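Local coordinates for Vpx protein (Simian immunodeficiency virus, PDB 4Z8L), which binds zinc and, as in other Vpx proteins, probably delivers the host restriction factor SAMHD1 to the DCAF1-CRL4 ubiquitin ligase for degradation, at residues B[47-51]-B[70-74]. Residues are numbered along the deposited sequence; the frame is centred on the assembly and turned at random.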
ATOM      1  N   LEU B  47       7.072  15.933   6.995  1.00 40.34           N
ATOM      2  CA  LEU B  47       6.795  15.701   5.601  1.00 54.02           C
ATOM      3  C   LEU B  47       6.279  16.999   5.024  1.00 48.08           C
ATOM      4  O   LEU B  47       6.896  17.587   4.125  1.00 54.27           O
ATOM      5  CB  LEU B  47       5.772  14.580   5.434  1.00 60.16           C
ATOM      6  CG  LEU B  47       6.336  13.166   5.328  1.00 55.38           C
ATOM      7  CD1 LEU B  47       5.228  12.178   5.027  1.00 65.54           C
ATOM      8  CD2 LEU B  47       7.414  13.111   4.259  1.00 55.59           C
ATOM      9  N   TRP B  48       5.196  17.486   5.623  1.00 41.98           N
ATOM     10  CA  TRP B  48       4.518  18.671   5.126  1.00 40.71           C
ATOM     11  C   TRP B  48       5.474  19.827   4.938  1.00 44.41           C
ATOM     12  O   TRP B  48       5.639  20.341   3.825  1.00 41.06           O
ATOM     13  CB  TRP B  48       3.395  19.082   6.075  1.00 48.66           C
ATOM     14  CG  TRP B  48       2.827  20.400   5.718  1.00 51.85           C
ATOM     15  CD1 TRP B  48       3.205  21.617   6.204  1.00 39.67           C
ATOM     16  CD2 TRP B  48       1.821  20.653   4.737  1.00 59.19           C
ATOM     17  NE1 TRP B  48       2.470  22.611   5.610  1.00 61.08           N
ATOM     18  CE2 TRP B  48       1.614  22.044   4.701  1.00 55.99           C
ATOM     19  CE3 TRP B  48       1.063  19.836   3.893  1.00 64.48           C
ATOM     20  CZ2 TRP B  48       0.683  22.637   3.860  1.00 58.39           C
ATOM     21  CZ3 TRP B  48       0.140  20.425   3.058  1.00 61.51           C
ATOM     22  CH2 TRP B  48      -0.045  21.813   3.050  1.00 74.50           C
ATOM     23  N   ASN B  49       6.169  20.164   6.016  1.00 46.78           N
ATOM     24  CA  ASN B  49       7.101  21.271   5.988  1.00 44.69           C
ATOM     25  C   ASN B  49       8.127  21.053   4.895  1.00 52.79           C
ATOM     26  O   ASN B  49       8.331  21.933   4.058  1.00 52.01           O
ATOM     27  CB  ASN B  49       7.786  21.442   7.343  1.00 26.84           C
ATOM     28  CG  ASN B  49       6.833  21.934   8.416  1.00 42.09           C
ATOM     29  OD1 ASN B  49       5.817  22.564   8.121  1.00 43.86           O
ATOM     30  ND2 ASN B  49       7.155  21.642   9.671  1.00 41.95           N
ATOM     31  N   THR B  50       8.717  19.860   4.848  1.00 46.47           N
ATOM     32  CA  THR B  50       9.768  19.636   3.869  1.00 43.49           C
ATOM     33  C   THR B  50       9.215  19.879   2.478  1.00 42.37           C
ATOM     34  O   THR B  50       9.845  20.564   1.670  1.00 53.48           O
ATOM     35  CB  THR B  50      10.366  18.221   3.954  1.00 45.26           C
ATOM     36  OG1 THR B  50       9.329  17.277   4.248  1.00 61.94           O
ATOM     37  CG2 THR B  50      11.421  18.158   5.048  1.00 42.06           C
ATOM     38  N   CYS B  51       7.993  19.415   2.235  1.00 39.36           N
ATOM     39  CA  CYS B  51       7.422  19.580   0.909  1.00 53.63           C
ATOM     40  C   CYS B  51       7.233  21.057   0.606  1.00 29.99           C
ATOM     41  O   CYS B  51       7.656  21.533  -0.452  1.00 44.41           O
ATOM     42  CB  CYS B  51       6.100  18.825   0.785  1.00 53.73           C
ATOM     43  SG  CYS B  51       6.306  17.070   0.412  1.00 42.64           S
ATOM     44  N   TYR B  70       2.977  15.912  -1.484  1.00 31.49           N
ATOM     45  CA  TYR B  70       2.781  15.533  -0.086  1.00 28.41           C
ATOM     46  C   TYR B  70       1.724  14.444   0.018  1.00 25.52           C
ATOM     47  O   TYR B  70       1.923  13.419   0.684  1.00 39.15           O
ATOM     48  CB  TYR B  70       2.367  16.746   0.749  1.00 50.50           C
ATOM     49  CG  TYR B  70       1.851  16.396   2.128  1.00 49.67           C
ATOM     50  CD1 TYR B  70       2.722  16.064   3.155  1.00 38.86           C
ATOM     51  CD2 TYR B  70       0.487  16.390   2.398  1.00 45.99           C
ATOM     52  CE1 TYR B  70       2.252  15.741   4.414  1.00 47.33           C
ATOM     53  CE2 TYR B  70       0.008  16.066   3.651  1.00 40.39           C
ATOM     54  CZ  TYR B  70       0.895  15.744   4.657  1.00 44.55           C
ATOM     55  OH  TYR B  70       0.423  15.423   5.909  1.00 36.24           O
ATOM     56  N   LEU B  71       0.605  14.683  -0.660  1.00 30.97           N
ATOM     57  CA  LEU B  71      -0.510  13.746  -0.712  1.00 32.03           C
ATOM     58  C   LEU B  71      -0.051  12.374  -1.177  1.00 23.50           C
ATOM     59  O   LEU B  71      -0.333  11.364  -0.533  1.00 27.98           O
ATOM     60  CB  LEU B  71      -1.598  14.279  -1.649  1.00 33.32           C
ATOM     61  CG  LEU B  71      -2.705  13.320  -2.097  1.00 31.82           C
ATOM     62  CD1 LEU B  71      -3.619  12.943  -0.949  1.00 31.38           C
ATOM     63  CD2 LEU B  71      -3.503  13.920  -3.243  1.00 23.92           C
ATOM     64  N   LEU B  72       0.664  12.356  -2.296  1.00 25.98           N
ATOM     65  CA  LEU B  72       1.229  11.134  -2.858  1.00 30.04           C
ATOM     66  C   LEU B  72       2.096  10.380  -1.849  1.00 31.80           C
ATOM     67  O   LEU B  72       1.864   9.188  -1.567  1.00 32.09           O
ATOM     68  CB  LEU B  72       2.052  11.469  -4.105  1.00 24.13           C
ATOM     69  CG  LEU B  72       1.374  11.348  -5.473  1.00 32.47           C
ATOM     70  CD1 LEU B  72      -0.066  11.828  -5.420  1.00 37.71           C
ATOM     71  CD2 LEU B  72       2.158  12.132  -6.515  1.00 27.49           C
ATOM     72  N   LEU B  73       3.086  11.085  -1.302  1.00 29.15           N
ATOM     73  CA  LEU B  73       3.985  10.486  -0.322  1.00 19.92           C
ATOM     74  C   LEU B  73       3.209   9.841   0.813  1.00 24.46           C
ATOM     75  O   LEU B  73       3.487   8.706   1.203  1.00 31.96           O
ATOM     76  CB  LEU B  73       4.944  11.526   0.255  1.00 33.54           C
ATOM     77  CG  LEU B  73       6.066  12.047  -0.641  1.00 33.10           C
ATOM     78  CD1 LEU B  73       7.081  12.822   0.179  1.00 30.80           C
ATOM     79  CD2 LEU B  73       6.727  10.916  -1.400  1.00 36.93           C
ATOM     80  N   MET B  74       2.216  10.555   1.327  1.00 34.63           N
ATOM     81  CA  MET B  74       1.506  10.065   2.497  1.00 35.04           C
ATOM     82  C   MET B  74       0.533   8.932   2.157  1.00 31.73           C
ATOM     83  O   MET B  74       0.223   8.110   3.015  1.00 25.03           O
ATOM     84  CB  MET B  74       0.783  11.200   3.206  1.00 26.37           C
ATOM     85  CG  MET B  74       0.996  11.138   4.706  1.00 41.54           C
ATOM     86  SD  MET B  74       0.014  12.326   5.612  1.00 74.16           S
ATOM     87  CE  MET B  74      -1.575  11.544   5.431  1.00 62.93           C
TER
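Trp48 presents the edge of its six-membered ring to one face of Tyr70, so that Tyr70 CD2 lies at the indole edge, near its plane. At the Tyr70 edge, in the ring plane, lies Leu47 CB, 3.8 Å from Tyr70 CE1. The aromatic pair is a T-shaped stack, with ring planes at 86°, within the three-helix Vpr/Vpx fold, where helix 45-58 packs on helix 63-84. The centroids of the Trp48 six-membered ring and the Tyr70 ring are 5.2 Å apart. Trp48 CE3 sits over the centre of the Tyr70 ring, 3.8 Å from Tyr70 CD2. The indole reaches this face because Trp48 CG is anti to the backbone N (chi1 171°).

The Tyr70 ring also lies close to the backbone of helix 45-58, with Tyr70 CE1 3.6 Å from Trp48 N. No hydrogen bond crosses between the two segments. Tyr70 joins all three helices, since its hydroxyl hydrogen-bonds Asn32 OD1 of helix 21-35 and its side chain touches Leu28 there, while Met74 packs on Ile31 and Ala35 of the same helix. Leu47, Cys51 and Leu73 also meet apolar side chains of another protein chain, and Trp48 packs on an apolar side chain of a different one, so the helix pair contributes to protein interfaces.

The segments run roughly antiparallel, at 144°. Beside the rings the contact is aliphatic. Leu47 CD2 meets Leu73 CD1 at 4.1 Å, and Leu47 CD1 makes a looser contact with Met74 CG. At Cys51, the thiol rests against the start of the Tyr70 side chain, with Cys51 SG 4.0 Å from Tyr70 CB.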